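Local coordinates for protein RmpA (Streptococcus mutans, PDB 3BJV) that probably serves as the cytoplasmic IIA component of a phosphoenolpyruvate-dependent phosphotransferase system, passing on a phosphoryl group during ascorbate uptake, at residues T86-F91 and E96-L101; D21-V26 and S50-G55. One frame throughout, in Å; residues are numbered along the deposited sequence.

Contact 1. Residues T86-F91 and E96-L101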
loop_
_atom_site.group_PDB
_atom_site.type_symbol
_atom_site.label_atom_id
_atom_site.label_comp_id
_atom_site.label_asym_id
_atom_site.label_seq_id
_atom_site.Cartn_x
_atom_site.Cartn_y
_atom_site.Cartn_z
ATOM N N THR A 86 8.745 -20.005 -13.919
ATOM C CA THR A 86 9.883 -20.906 -13.776
ATOM C C THR A 86 11.225 -20.162 -13.888
ATOM O O THR A 86 12.241 -20.604 -13.327
ATOM C CB THR A 86 9.796 -22.073 -14.757
ATOM O OG1 THR A 86 9.615 -21.566 -16.087
ATOM C CG2 THR A 86 8.589 -23.017 -14.371
ATOM N N GLU A 87 11.213 -19.027 -14.599
ATOM C CA GLU A 87 12.321 -18.092 -14.671
ATOM C C GLU A 87 11.745 -16.714 -14.514
ATOM O O GLU A 87 10.634 -16.486 -14.955
ATOM C CB GLU A 87 12.913 -18.153 -16.051
ATOM C CG GLU A 87 13.672 -19.399 -16.221
ATOM C CD GLU A 87 13.557 -19.922 -17.609
ATOM O OE1 GLU A 87 13.938 -19.146 -18.544
ATOM O OE2 GLU A 87 13.072 -21.104 -17.726
ATOM N N PRO A 88 12.493 -15.790 -13.888
ATOM C CA PRO A 88 12.129 -14.378 -13.880
ATOM C C PRO A 88 11.962 -13.758 -15.263
ATOM O O PRO A 88 12.492 -14.287 -16.230
ATOM C CB PRO A 88 13.295 -13.710 -13.115
ATOM C CG PRO A 88 14.379 -14.765 -13.036
ATOM C CD PRO A 88 13.677 -16.065 -13.055
ATOM N N VAL A 89 11.156 -12.699 -15.355
ATOM C CA VAL A 89 11.032 -11.868 -16.543
ATOM C C VAL A 89 11.477 -10.498 -16.084
ATOM O O VAL A 89 11.344 -10.193 -14.893
ATOM C CB VAL A 89 9.534 -11.758 -17.110
ATOM C CG1 VAL A 89 9.115 -13.013 -17.799
ATOM C CG2 VAL A 89 8.524 -11.394 -16.016
ATOM N N THR A 90 11.972 -9.670 -17.010
ATOM C CA THR A 90 12.431 -8.326 -16.701
ATOM C C THR A 90 11.373 -7.306 -17.097
ATOM O O THR A 90 10.924 -7.297 -18.234
ATOM C CB THR A 90 13.756 -8.017 -17.407
ATOM O OG1 THR A 90 14.686 -9.100 -17.199
ATOM C CG2 THR A 90 14.369 -6.755 -16.847
ATOM N N PHE A 91 10.923 -6.494 -16.158
ATOM C CA PHE A 91 10.009 -5.379 -16.488
ATOM C C PHE A 91 10.743 -4.149 -17.066
ATOM O O PHE A 91 11.973 -4.113 -17.077
ATOM C CB PHE A 91 9.148 -4.999 -15.271
ATOM C CG PHE A 91 7.916 -5.851 -15.120
ATOM C CD1 PHE A 91 8.016 -7.204 -14.773
ATOM C CD2 PHE A 91 6.654 -5.319 -15.372
ATOM C CE1 PHE A 91 6.852 -8.008 -14.652
ATOM C CE2 PHE A 91 5.501 -6.095 -15.240
ATOM C CZ PHE A 91 5.594 -7.446 -14.885
ATOM N N GLU A 96 13.450 -7.403 -12.082
ATOM C CA GLU A 96 13.124 -8.811 -12.313
ATOM C C GLU A 96 11.960 -9.321 -11.448
ATOM O O GLU A 96 11.834 -8.917 -10.285
ATOM C CB GLU A 96 14.355 -9.671 -12.184
ATOM C CG GLU A 96 15.161 -9.677 -13.486
ATOM C CD GLU A 96 16.398 -10.564 -13.396
ATOM O OE1 GLU A 96 16.459 -11.619 -14.098
ATOM O OE2 GLU A 96 17.284 -10.219 -12.594
ATOM N N VAL A 97 11.095 -10.148 -12.042
ATOM C CA VAL A 97 9.896 -10.659 -11.367
ATOM C C VAL A 97 9.752 -12.116 -11.597
ATOM O O VAL A 97 9.901 -12.580 -12.720
ATOM C CB VAL A 97 8.552 -9.950 -11.835
ATOM C CG1 VAL A 97 7.356 -10.601 -11.206
ATOM C CG2 VAL A 97 8.615 -8.437 -11.476
ATOM N N GLN A 98 9.457 -12.836 -10.521
ATOM C CA GLN A 98 9.138 -14.245 -10.610
ATOM C C GLN A 98 7.772 -14.648 -10.033
ATOM O O GLN A 98 7.273 -15.714 -10.317
ATOM C CB GLN A 98 10.242 -15.076 -9.989
ATOM C CG GLN A 98 10.241 -16.448 -10.613
ATOM C CD GLN A 98 11.486 -17.249 -10.293
ATOM O OE1 GLN A 98 11.666 -18.354 -10.818
ATOM N NE2 GLN A 98 12.371 -16.681 -9.450
ATOM N N VAL A 99 7.184 -13.793 -9.190
ATOM C CA VAL A 99 5.868 -14.076 -8.592
ATOM C C VAL A 99 4.909 -12.927 -8.896
ATOM O O VAL A 99 5.249 -11.765 -8.673
ATOM C CB VAL A 99 5.932 -14.323 -7.064
ATOM C CG1 VAL A 99 4.594 -14.822 -6.541
ATOM C CG2 VAL A 99 7.054 -15.308 -6.703
ATOM N N LEU A 100 3.714 -13.255 -9.402
ATOM C CA LEU A 100 2.724 -12.222 -9.703
ATOM C C LEU A 100 1.416 -12.444 -8.946
ATOM O O LEU A 100 0.804 -13.511 -9.012
ATOM C CB LEU A 100 2.499 -12.029 -11.220
ATOM C CG LEU A 100 3.759 -11.777 -12.010
ATOM C CD1 LEU A 100 4.142 -13.044 -12.758
ATOM C CD2 LEU A 100 3.507 -10.668 -12.992
ATOM N N LEU A 101 1.038 -11.437 -8.175
ATOM C CA LEU A 101 -0.200 -11.455 -7.464
ATOM C C LEU A 101 -1.074 -10.291 -7.998
ATOM O O LEU A 101 -0.892 -9.135 -7.603
ATOM C CB LEU A 101 0.050 -11.388 -5.958
ATOM C CG LEU A 101 -0.973 -12.062 -5.027
ATOM C CD1 LEU A 101 -0.357 -12.235 -3.608
ATOM C CD2 LEU A 101 -2.259 -11.227 -4.962
#
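Val89 and Val97 pair across a short antiparallel beta hairpin, in which strand 88-90 lies against the start of strand 96-104 at one margin of the mixed sheet of this IIA domain. Two backbone hydrogen bonds join them: Val89 N donates to Val97 O at 2.9 Å, and Val97 N donates to Val89 O, with a C=O...N angle of 167°. Weaker CA-H...O contacts flank this pair, Pro88 CA lying 3.1 Å from Val97 O and Glu96 CA touching Val89 O. Proline suits position 88, where the corner at Thr86 and Glu87 leads into the strand and no backbone N-H is used across the hairpin.

On the exposed face, the non-hydrogen-bonded pair Thr90 and Glu96 meets with Thr90 OG1 beside Glu96 CG, and the extended Glu96 chain crosses Pro88 at a slant and brings OE1 to 3.9 Å from Pro88 CB. Beta-branched valines fill the buried face, where Ala25 of helix 22-36 covers Val89. Phe91 bends back over the same side. Val97 CG1 stands anti to the backbone N (chi1 175°), which leaves CG2 to approach the Phe91 ring obliquely, 3.6 Å from CD1. At the edge of that ring, near its plane, Leu100 CD2 comes within 4.3 Å of Phe91 CZ.

Contact 2. Residues D21-V26 and S50-G55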
loop_
_atom_site.group_PDB
_atom_site.type_symbol
_atom_site.label_atom_id
_atom_site.label_comp_id
_atom_site.label_asym_id
_atom_site.label_seq_id
_atom_site.Cartn_x
_atom_site.Cartn_y
_atom_site.Cartn_z
ATOM N N ASP A 21 8.065 -12.812 -21.570
ATOM C CA ASP A 21 8.301 -11.391 -21.301
ATOM C C ASP A 21 7.298 -10.881 -20.297
ATOM O O ASP A 21 6.421 -11.641 -19.824
ATOM C CB ASP A 21 8.261 -10.578 -22.629
ATOM C CG ASP A 21 6.904 -10.636 -23.301
ATOM O OD1 ASP A 21 5.855 -10.635 -22.622
ATOM O OD2 ASP A 21 6.850 -10.692 -24.522
ATOM N N TRP A 22 7.403 -9.602 -19.995
ATOM C CA TRP A 22 6.578 -9.005 -18.995
ATOM C C TRP A 22 5.090 -8.940 -19.355
ATOM O O TRP A 22 4.224 -9.087 -18.452
ATOM C CB TRP A 22 7.132 -7.654 -18.550
ATOM C CG TRP A 22 6.934 -6.504 -19.490
ATOM C CD1 TRP A 22 7.835 -6.034 -20.407
ATOM C CD2 TRP A 22 5.752 -5.661 -19.613
ATOM N NE1 TRP A 22 7.289 -4.975 -21.099
ATOM C CE2 TRP A 22 6.028 -4.713 -20.634
ATOM C CE3 TRP A 22 4.502 -5.616 -18.955
ATOM C CZ2 TRP A 22 5.110 -3.702 -21.003
ATOM C CZ3 TRP A 22 3.584 -4.636 -19.341
ATOM C CH2 TRP A 22 3.891 -3.703 -20.390
ATOM N N LYS A 23 4.788 -8.762 -20.646
ATOM C CA LYS A 23 3.389 -8.616 -21.096
ATOM C C LYS A 23 2.685 -9.958 -20.977
ATOM O O LYS A 23 1.533 -10.001 -20.592
ATOM C CB LYS A 23 3.285 -8.129 -22.540
ATOM C CG LYS A 23 3.947 -6.770 -22.810
ATOM C CD LYS A 23 3.464 -6.194 -24.116
ATOM C CE LYS A 23 4.017 -4.781 -24.369
ATOM N NZ LYS A 23 5.188 -4.842 -25.318
ATOM N N GLU A 24 3.397 -11.028 -21.317
ATOM C CA GLU A 24 2.908 -12.370 -21.105
ATOM C C GLU A 24 2.717 -12.712 -19.626
ATOM O O GLU A 24 1.706 -13.297 -19.248
ATOM C CB GLU A 24 3.781 -13.434 -21.736
ATOM C CG GLU A 24 3.276 -14.809 -21.302
ATOM C CD GLU A 24 3.280 -15.821 -22.415
ATOM O OE1 GLU A 24 4.400 -16.102 -22.938
ATOM O OE2 GLU A 24 2.153 -16.322 -22.746
ATOM N N ALA A 25 3.681 -12.352 -18.802
ATOM C CA ALA A 25 3.612 -12.605 -17.357
ATOM C C ALA A 25 2.328 -11.950 -16.816
ATOM O O ALA A 25 1.551 -12.544 -16.093
ATOM C CB ALA A 25 4.871 -12.047 -16.684
ATOM N N VAL A 26 2.111 -10.714 -17.235
ATOM C CA VAL A 26 0.933 -9.957 -16.853
ATOM C C VAL A 26 -0.343 -10.622 -17.375
ATOM O O VAL A 26 -1.292 -10.766 -16.636
ATOM C CB VAL A 26 1.064 -8.465 -17.273
ATOM C CG1 VAL A 26 -0.266 -7.726 -17.115
ATOM C CG2 VAL A 26 2.137 -7.827 -16.438
ATOM N N SER A 50 -1.326 1.117 -19.059
ATOM C CA SER A 50 -0.788 1.882 -17.916
ATOM C C SER A 50 0.683 1.647 -17.672
ATOM O O SER A 50 1.414 2.557 -17.346
ATOM C CB SER A 50 -1.562 1.588 -16.650
ATOM O OG SER A 50 -2.876 2.090 -16.814
ATOM N N THR A 51 1.119 0.419 -17.831
ATOM C CA THR A 51 2.493 0.054 -17.656
ATOM C C THR A 51 3.375 0.726 -18.715
ATOM O O THR A 51 4.436 1.286 -18.353
ATOM C CB THR A 51 2.664 -1.466 -17.724
ATOM O OG1 THR A 51 1.897 -2.050 -16.675
ATOM C CG2 THR A 51 4.054 -1.830 -17.528
ATOM N N GLU A 52 2.955 0.635 -19.996
ATOM C CA GLU A 52 3.685 1.218 -21.119
ATOM C C GLU A 52 3.800 2.719 -20.918
ATOM O O GLU A 52 4.911 3.272 -21.052
ATOM C CB GLU A 52 2.993 0.969 -22.454
ATOM C CG GLU A 52 3.073 -0.460 -22.941
ATOM C CD GLU A 52 4.339 -0.734 -23.680
ATOM O OE1 GLU A 52 5.228 0.157 -23.736
ATOM O OE2 GLU A 52 4.447 -1.847 -24.227
ATOM N N SER A 53 2.671 3.369 -20.586
ATOM C CA SER A 53 2.687 4.832 -20.343
ATOM C C SER A 53 3.337 5.330 -19.068
ATOM O O SER A 53 3.758 6.475 -19.001
ATOM C CB SER A 53 1.283 5.400 -20.401
ATOM O OG SER A 53 0.637 4.804 -21.501
ATOM N N TYR A 54 3.393 4.517 -18.025
ATOM C CA TYR A 54 3.842 5.059 -16.735
ATOM C C TYR A 54 5.049 4.347 -16.179
ATOM O O TYR A 54 5.658 4.844 -15.259
ATOM C CB TYR A 54 2.709 5.016 -15.706
ATOM C CG TYR A 54 1.677 6.120 -15.846
ATOM C CD1 TYR A 54 1.898 7.359 -15.240
ATOM C CD2 TYR A 54 0.471 5.924 -16.551
ATOM C CE1 TYR A 54 0.964 8.397 -15.347
ATOM C CE2 TYR A 54 -0.468 6.951 -16.677
ATOM C CZ TYR A 54 -0.202 8.191 -16.058
ATOM O OH TYR A 54 -1.071 9.259 -16.112
ATOM N N GLY A 55 5.405 3.196 -16.739
ATOM C CA GLY A 55 6.303 2.248 -16.071
ATOM C C GLY A 55 5.552 1.361 -15.066
ATOM O O GLY A 55 4.417 1.633 -14.711
#
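Trp22 extends the six-membered part of its indole toward Thr51, whose methyl CG2 meets it obliquely, 3.4 Å from Trp22 CZ3 and equally near CH2. With chi1 at 76°, Trp22 CG sits between its own backbone N and carbonyl carbon, a position that carries the broad ring across to the other helix. Thr51 places CG2 anti to its backbone N, which turns a methyl to the indole and leaves OG1 for hydrogen bonds with Ile47 O and Tyr58 OH, a division of labour that suits threonine. Helices 22-36 and 42-54 meet here at opposite ends, the first turn of one beside the last turn of the other, their local axes 12.6 Å apart and 141° from parallel, so long side chains must bridge the gap. Lys23 CG covers one face of the Trp22 ring, 3.6 Å above its centre, before the chain bends at chi4. Glu52 folds at chi2 (-85°) and brings OE2 within 3.3 Å of Lys23 NZ in a salt bridge; the same oxygen lies at the indole edge, 3.8 Å from Trp22 CZ2. Asp21 is the N-cap of helix 22-36, its OD1 accepting a nearly straight hydrogen bond from Glu24 N at 2.8 Å.

Overall arrangement
Contacts 1 and 2 lie about 12 Å apart between centres and share the start of helix 22-36, which has the hairpin of contact 1 on one side and the end of helix 42-54 on another. Direct packing joins them: Val89 CG2 is 3.8 Å from Ala25 CB, and Phe91 CZ is 3.8 Å from Val26 CG2. The rings of Phe91 and Trp22 also meet, their planes at about 40°, so an apolar path runs from the sheet margin through the two aromatics to helix 42-54. Tyr58 touches both contacts, lying against Phe91 and hydrogen-bonded through OH to Thr51 OG1. In segment 50-55, Tyr54 makes a cation-pi contact with Lys109 of the second subunit.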